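Local coordinates for ecto-NAD+ glycohydrolase (CD38 molecule) (Bos taurus, PDB 3GC6), which is a glycosylated, disulfide-rich ectoenzyme of the ADP-ribosyl cyclase family, with a helical part joined to a parallel beta-sheet part, at residues S6-W11 with C121-S126; D29-T34 with L111-D116. The protein carries 1 engineered substitution. All coordinates share one frame; numbering follows the deposited sequence.

Contact 1: S6-W11 with C121-S126; sequences SGLNRW and CGEPGS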
loop_
_atom_site.group_PDB
_atom_site.type_symbol
_atom_site.label_atom_id
_atom_site.label_comp_id
_atom_site.label_asym_id
_atom_site.label_seq_id
_atom_site.Cartn_x
_atom_site.Cartn_y
_atom_site.Cartn_z
ATOM N N SER A 6 -27.135 -4.662 34.256
ATOM C CA SER A 6 -26.337 -5.562 33.422
ATOM C C SER A 6 -26.192 -5.053 31.984
ATOM O O SER A 6 -25.938 -5.848 31.070
ATOM C CB SER A 6 -26.954 -6.972 33.406
ATOM O OG SER A 6 -28.324 -6.928 32.999
ATOM N N GLY A 7 -26.287 -3.736 31.789
ATOM C CA GLY A 7 -26.256 -3.148 30.434
ATOM C C GLY A 7 -24.880 -2.764 29.864
ATOM O O GLY A 7 -23.841 -3.245 30.322
ATOM N N LEU A 8 -24.879 -1.883 28.859
ATOM C CA LEU A 8 -23.622 -1.521 28.151
ATOM C C LEU A 8 -22.596 -0.788 29.011
ATOM O O LEU A 8 -21.396 -0.767 28.694
ATOM C CB LEU A 8 -23.931 -0.687 26.908
ATOM C CG LEU A 8 -24.768 -1.443 25.881
ATOM C CD1 LEU A 8 -25.108 -0.519 24.736
ATOM C CD2 LEU A 8 -24.001 -2.648 25.359
ATOM N N ASN A 9 -23.065 -0.183 30.093
ATOM C CA ASN A 9 -22.177 0.578 30.949
ATOM C C ASN A 9 -21.680 -0.221 32.148
ATOM O O ASN A 9 -21.168 0.357 33.092
ATOM C CB ASN A 9 -22.862 1.870 31.422
ATOM C CG ASN A 9 -21.884 2.863 32.020
ATOM O OD1 ASN A 9 -20.742 2.989 31.551
ATOM N ND2 ASN A 9 -22.323 3.591 33.066
ATOM N N ARG A 10 -21.810 -1.550 32.104
ATOM C CA ARG A 10 -21.489 -2.391 33.251
ATOM C C ARG A 10 -20.000 -2.539 33.560
ATOM O O ARG A 10 -19.632 -2.970 34.667
ATOM C CB ARG A 10 -22.111 -3.778 33.078
ATOM C CG ARG A 10 -21.504 -4.617 31.968
ATOM C CD ARG A 10 -22.344 -5.865 31.700
ATOM N NE ARG A 10 -21.808 -6.719 30.635
ATOM C CZ ARG A 10 -22.039 -6.536 29.330
ATOM N NH1 ARG A 10 -22.788 -5.523 28.905
ATOM N NH2 ARG A 10 -21.529 -7.372 28.442
ATOM N N TRP A 11 -19.147 -2.222 32.589
ATOM C CA TRP A 11 -17.729 -2.411 32.789
ATOM C C TRP A 11 -17.069 -1.237 33.507
ATOM O O TRP A 11 -17.603 -0.130 33.538
ATOM C CB TRP A 11 -17.049 -2.617 31.429
ATOM C CG TRP A 11 -17.639 -3.737 30.629
ATOM C CD1 TRP A 11 -18.273 -3.638 29.409
ATOM C CD2 TRP A 11 -17.633 -5.133 30.966
ATOM N NE1 TRP A 11 -18.648 -4.892 28.964
ATOM C CE2 TRP A 11 -18.289 -5.820 29.914
ATOM C CE3 TRP A 11 -17.131 -5.867 32.046
ATOM C CZ2 TRP A 11 -18.456 -7.216 29.914
ATOM C CZ3 TRP A 11 -17.310 -7.245 32.058
ATOM C CH2 TRP A 11 -17.966 -7.906 30.992
ATOM N N CYS A 121 -14.089 -2.883 22.349
ATOM C CA CYS A 121 -14.738 -4.105 22.832
ATOM C C CYS A 121 -16.096 -4.197 22.143
ATOM O O CYS A 121 -16.608 -3.186 21.632
ATOM C CB CYS A 121 -14.869 -4.109 24.368
ATOM S SG CYS A 121 -16.019 -2.842 25.082
ATOM N N GLY A 122 -16.664 -5.399 22.139
ATOM C CA GLY A 122 -17.987 -5.616 21.572
ATOM C C GLY A 122 -18.988 -6.042 22.626
ATOM O O GLY A 122 -18.729 -5.966 23.828
ATOM N N GLU A 123 -20.132 -6.534 22.157
ATOM C CA GLU A 123 -21.238 -6.875 23.043
ATOM C C GLU A 123 -21.936 -8.060 22.366
ATOM O O GLU A 123 -22.184 -8.010 21.176
ATOM C CB GLU A 123 -22.168 -5.660 23.145
ATOM C CG GLU A 123 -23.536 -5.947 23.765
ATOM C CD GLU A 123 -23.525 -6.029 25.272
ATOM O OE1 GLU A 123 -22.446 -6.011 25.915
ATOM O OE2 GLU A 123 -24.636 -6.125 25.835
ATOM N N PRO A 124 -22.225 -9.130 23.108
ATOM C CA PRO A 124 -22.881 -10.280 22.455
ATOM C C PRO A 124 -24.233 -9.855 21.864
ATOM O O PRO A 124 -24.953 -9.063 22.464
ATOM C CB PRO A 124 -23.052 -11.285 23.590
ATOM C CG PRO A 124 -21.913 -10.950 24.541
ATOM C CD PRO A 124 -21.813 -9.428 24.486
ATOM N N GLY A 125 -24.522 -10.315 20.651
ATOM C CA GLY A 125 -25.781 -9.961 19.969
ATOM C C GLY A 125 -25.801 -8.598 19.286
ATOM O O GLY A 125 -26.849 -8.151 18.759
ATOM N N SER A 126 -24.644 -7.938 19.282
ATOM C CA SER A 126 -24.501 -6.635 18.646
ATOM C C SER A 126 -23.389 -6.667 17.596
ATOM O O SER A 126 -22.334 -7.299 17.813
ATOM C CB SER A 126 -24.164 -5.565 19.693
ATOM O OG SER A 126 -23.842 -4.332 19.075
HETATM O O HOH W 1 -19.867 -5.024 26.168
#
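Leu8 and Glu123 are the residues of closest backbone approach, their CA atoms 7.8 Å apart, each lying within a beta turn: type I from Gly7 to Arg10 and type II from Glu123 to Ser126. The loops are joined by an end-on salt bridge in which both terminal nitrogens of Arg10 converge on one oxygen. Arg10 NH1 reaches Glu123 OE1 at 3.0 Å on the syn lone pair, and Arg10 NH2 meets the same Glu123 OE1 at 3.0 Å, tilted from the carboxylate plane. Glu123 OE1 lies almost in the guanidinium plane, although the guanidinium and carboxylate planes are turned 58° apart. The guanidinium is steadied from its own turn, because Arg10 NH1 also donates to Gly7 O at 2.9 Å, and Trp11 NE1 sits over one of its faces. This surface link ties the N-terminal loop, ahead of strand 13-14, to the loop between helix 110-115 and strand 133-134, where Cys121 forms a disulfide with Cys134. The bend of Glu123 at chi2 (79°) brings Glu123 CD within 3.4 Å of Leu8 CD2, the two side chains crossing at a slant. A water accepts from Trp11 NE1 and donates to Glu123 OE1 and Gly122 O.

Contact 2: D29-T34 with L111-D116; sequences DTYTQT and LGYLAD. With SO4 (sulfate ion), chain E.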
loop_
_atom_site.group_PDB
_atom_site.type_symbol
_atom_site.label_atom_id
_atom_site.label_comp_id
_atom_site.label_asym_id
_atom_site.label_seq_id
_atom_site.Cartn_x
_atom_site.Cartn_y
_atom_site.Cartn_z
ATOM N N ASP A 29 -4.099 2.864 5.726
ATOM C CA ASP A 29 -3.665 3.513 4.469
ATOM C C ASP A 29 -2.429 4.368 4.694
ATOM O O ASP A 29 -1.474 4.346 3.904
ATOM C CB ASP A 29 -4.797 4.371 3.900
ATOM C CG ASP A 29 -5.947 3.533 3.322
ATOM O OD1 ASP A 29 -5.742 2.346 3.001
ATOM O OD2 ASP A 29 -7.076 4.079 3.175
ATOM N N THR A 30 -2.438 5.169 5.762
ATOM C CA THR A 30 -1.283 5.990 6.074
ATOM C C THR A 30 -0.026 5.140 6.256
ATOM O O THR A 30 1.052 5.418 5.707
ATOM C CB THR A 30 -1.580 6.832 7.331
ATOM O OG1 THR A 30 -2.623 7.754 6.987
ATOM C CG2 THR A 30 -0.314 7.577 7.802
ATOM N N TYR A 31 -0.155 4.083 7.036
ATOM C CA TYR A 31 1.001 3.260 7.313
ATOM C C TYR A 31 1.580 2.595 6.055
ATOM O O TYR A 31 2.791 2.692 5.787
ATOM C CB TYR A 31 0.636 2.195 8.346
ATOM C CG TYR A 31 1.836 1.375 8.811
ATOM C CD1 TYR A 31 2.552 1.752 9.949
ATOM C CD2 TYR A 31 2.258 0.248 8.091
ATOM C CE1 TYR A 31 3.681 1.034 10.395
ATOM C CE2 TYR A 31 3.387 -0.494 8.523
ATOM C CZ TYR A 31 4.084 -0.091 9.687
ATOM O OH TYR A 31 5.164 -0.831 10.155
ATOM N N THR A 32 0.710 1.938 5.290
ATOM C CA THR A 32 1.168 1.111 4.182
ATOM C C THR A 32 1.658 1.940 3.013
ATOM O O THR A 32 2.433 1.428 2.193
ATOM C CB THR A 32 0.080 0.182 3.678
ATOM O OG1 THR A 32 -1.063 0.971 3.308
ATOM C CG2 THR A 32 -0.331 -0.820 4.773
ATOM N N GLN A 33 1.162 3.176 2.894
ATOM C CA GLN A 33 1.485 4.002 1.712
ATOM C C GLN A 33 2.460 5.142 1.988
ATOM O O GLN A 33 3.148 5.625 1.073
ATOM C CB GLN A 33 0.193 4.566 1.125
ATOM C CG GLN A 33 -0.733 3.506 0.602
ATOM C CD GLN A 33 -2.000 4.085 0.024
ATOM O OE1 GLN A 33 -1.972 5.111 -0.674
ATOM N NE2 GLN A 33 -3.126 3.428 0.291
ATOM N N THR A 34 2.522 5.605 3.224
ATOM C CA THR A 34 3.298 6.823 3.484
ATOM C C THR A 34 4.327 6.668 4.609
ATOM O O THR A 34 5.367 7.338 4.614
ATOM C CB THR A 34 2.396 8.066 3.716
ATOM O OG1 THR A 34 1.856 8.035 5.044
ATOM C CG2 THR A 34 1.271 8.137 2.700
ATOM N N LEU A 111 0.162 -3.456 12.731
ATOM C CA LEU A 111 -0.940 -3.662 13.669
ATOM C C LEU A 111 -0.786 -2.784 14.924
ATOM O O LEU A 111 -1.790 -2.316 15.490
ATOM C CB LEU A 111 -1.089 -5.161 14.031
ATOM C CG LEU A 111 -1.555 -6.030 12.857
ATOM C CD1 LEU A 111 -1.634 -7.495 13.296
ATOM C CD2 LEU A 111 -2.958 -5.548 12.326
ATOM N N GLY A 112 0.461 -2.653 15.416
ATOM C CA GLY A 112 0.717 -1.801 16.580
ATOM C C GLY A 112 0.355 -0.355 16.271
ATOM O O GLY A 112 -0.167 0.368 17.129
ATOM N N TYR A 113 0.657 0.076 15.057
ATOM C CA TYR A 113 0.321 1.422 14.637
ATOM C C TYR A 113 -1.190 1.632 14.559
ATOM O O TYR A 113 -1.712 2.665 15.013
ATOM C CB TYR A 113 1.002 1.704 13.283
ATOM C CG TYR A 113 0.797 3.111 12.763
ATOM C CD1 TYR A 113 1.653 4.124 13.148
ATOM C CD2 TYR A 113 -0.224 3.418 11.868
ATOM C CE1 TYR A 113 1.476 5.438 12.667
ATOM C CE2 TYR A 113 -0.399 4.719 11.373
ATOM C CZ TYR A 113 0.449 5.718 11.791
ATOM O OH TYR A 113 0.291 7.022 11.308
ATOM N N LEU A 114 -1.910 0.663 13.996
ATOM C CA LEU A 114 -3.373 0.806 13.948
ATOM C C LEU A 114 -3.966 0.975 15.354
ATOM O O LEU A 114 -4.857 1.791 15.552
ATOM C CB LEU A 114 -4.024 -0.423 13.316
ATOM C CG LEU A 114 -4.295 -0.428 11.828
ATOM C CD1 LEU A 114 -3.225 0.250 11.007
ATOM C CD2 LEU A 114 -4.730 -1.855 11.304
ATOM N N ALA A 115 -3.494 0.161 16.310
ATOM C CA ALA A 115 -4.169 0.021 17.604
ATOM C C ALA A 115 -3.682 0.988 18.675
ATOM O O ALA A 115 -4.348 1.195 19.660
ATOM C CB ALA A 115 -3.994 -1.429 18.083
ATOM N N ASP A 116 -2.522 1.619 18.466
ATOM C CA ASP A 116 -1.898 2.410 19.524
ATOM C C ASP A 116 -2.855 3.484 20.027
ATOM O O ASP A 116 -3.383 4.271 19.220
ATOM C CB ASP A 116 -0.648 3.096 18.954
ATOM C CG ASP A 116 0.271 3.664 20.044
ATOM O OD1 ASP A 116 0.120 3.335 21.223
ATOM O OD2 ASP A 116 1.169 4.439 19.666
HETATM S S SO4 E . -2.071 10.026 4.741
HETATM O O1 SO4 E . -0.916 9.140 4.867
HETATM O O2 SO4 E . -2.012 10.724 3.450
HETATM O O3 SO4 E . -3.296 9.233 4.832
HETATM O O4 SO4 E . -2.050 11.010 5.826
#
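Tyr31 and Tyr113 meet where helix 20-35 packs against helix 110-115 in the helical part of the ADP-ribosyl cyclase fold; their CA atoms, 7.6 Å apart, mark the closest backbone approach. The aromatic contact is oblique, with ring centroids 5.4 Å apart and planes at 48°. Tyr31 CD1 lies over one face of the Tyr113 ring, 3.6 Å from Tyr113 CG, while Tyr31 CB comes within 3.8 Å of Tyr113 CD2. Both side chains leave their helices with CG anti to the backbone N (chi1 -174° for Tyr31, -177° for Tyr113), which carries each ring toward the facing helix. A van der Waals contact is added by Thr30, whose methyl CG2 lies 3.6 Å from Tyr113 OH, the two side chains crossing at about a right angle. Ile35 and Arg27 of helix 20-35 also touch Tyr113. No hydrogen bond joins the two segments; the polar end of Tyr31 instead bonds to Asp108 O. A sulfate ion, probably from the crystallisation liquor, meets helix 20-35 but not 111-116, and is also hydrogen-bonded to Ser41 OG of the second subunit. Thr34 OG1 lies 3.0 Å from sulfate O1, and Thr30 OG1, which also has Glu26 O as a partner, approaches sulfate O3 at 2.7 Å.

Contacts 1 and 2 lie apart, with centres 28 Å and nearest atoms about 11 Å from each other, and share no residue. Each segment of contact 1 is linked along the chain to a helix of contact 2: 6-11 precedes helix 20-35, by way of strand 13-14, and helix 110-115 leads into the loop with 121-126. Contact 1 is a surface junction of two irregular loops, 26 Å from the chain centre, and relies on charge and a bridging water. Contact 2, at 14 Å, is partly buried between two helices and relies on aromatic and methyl contacts. The areas buried are nevertheless similar, 183 and 172 Å². No other subunit of the assembly touches contact 1, whereas 29-34 of contact 2 also faces the second subunit.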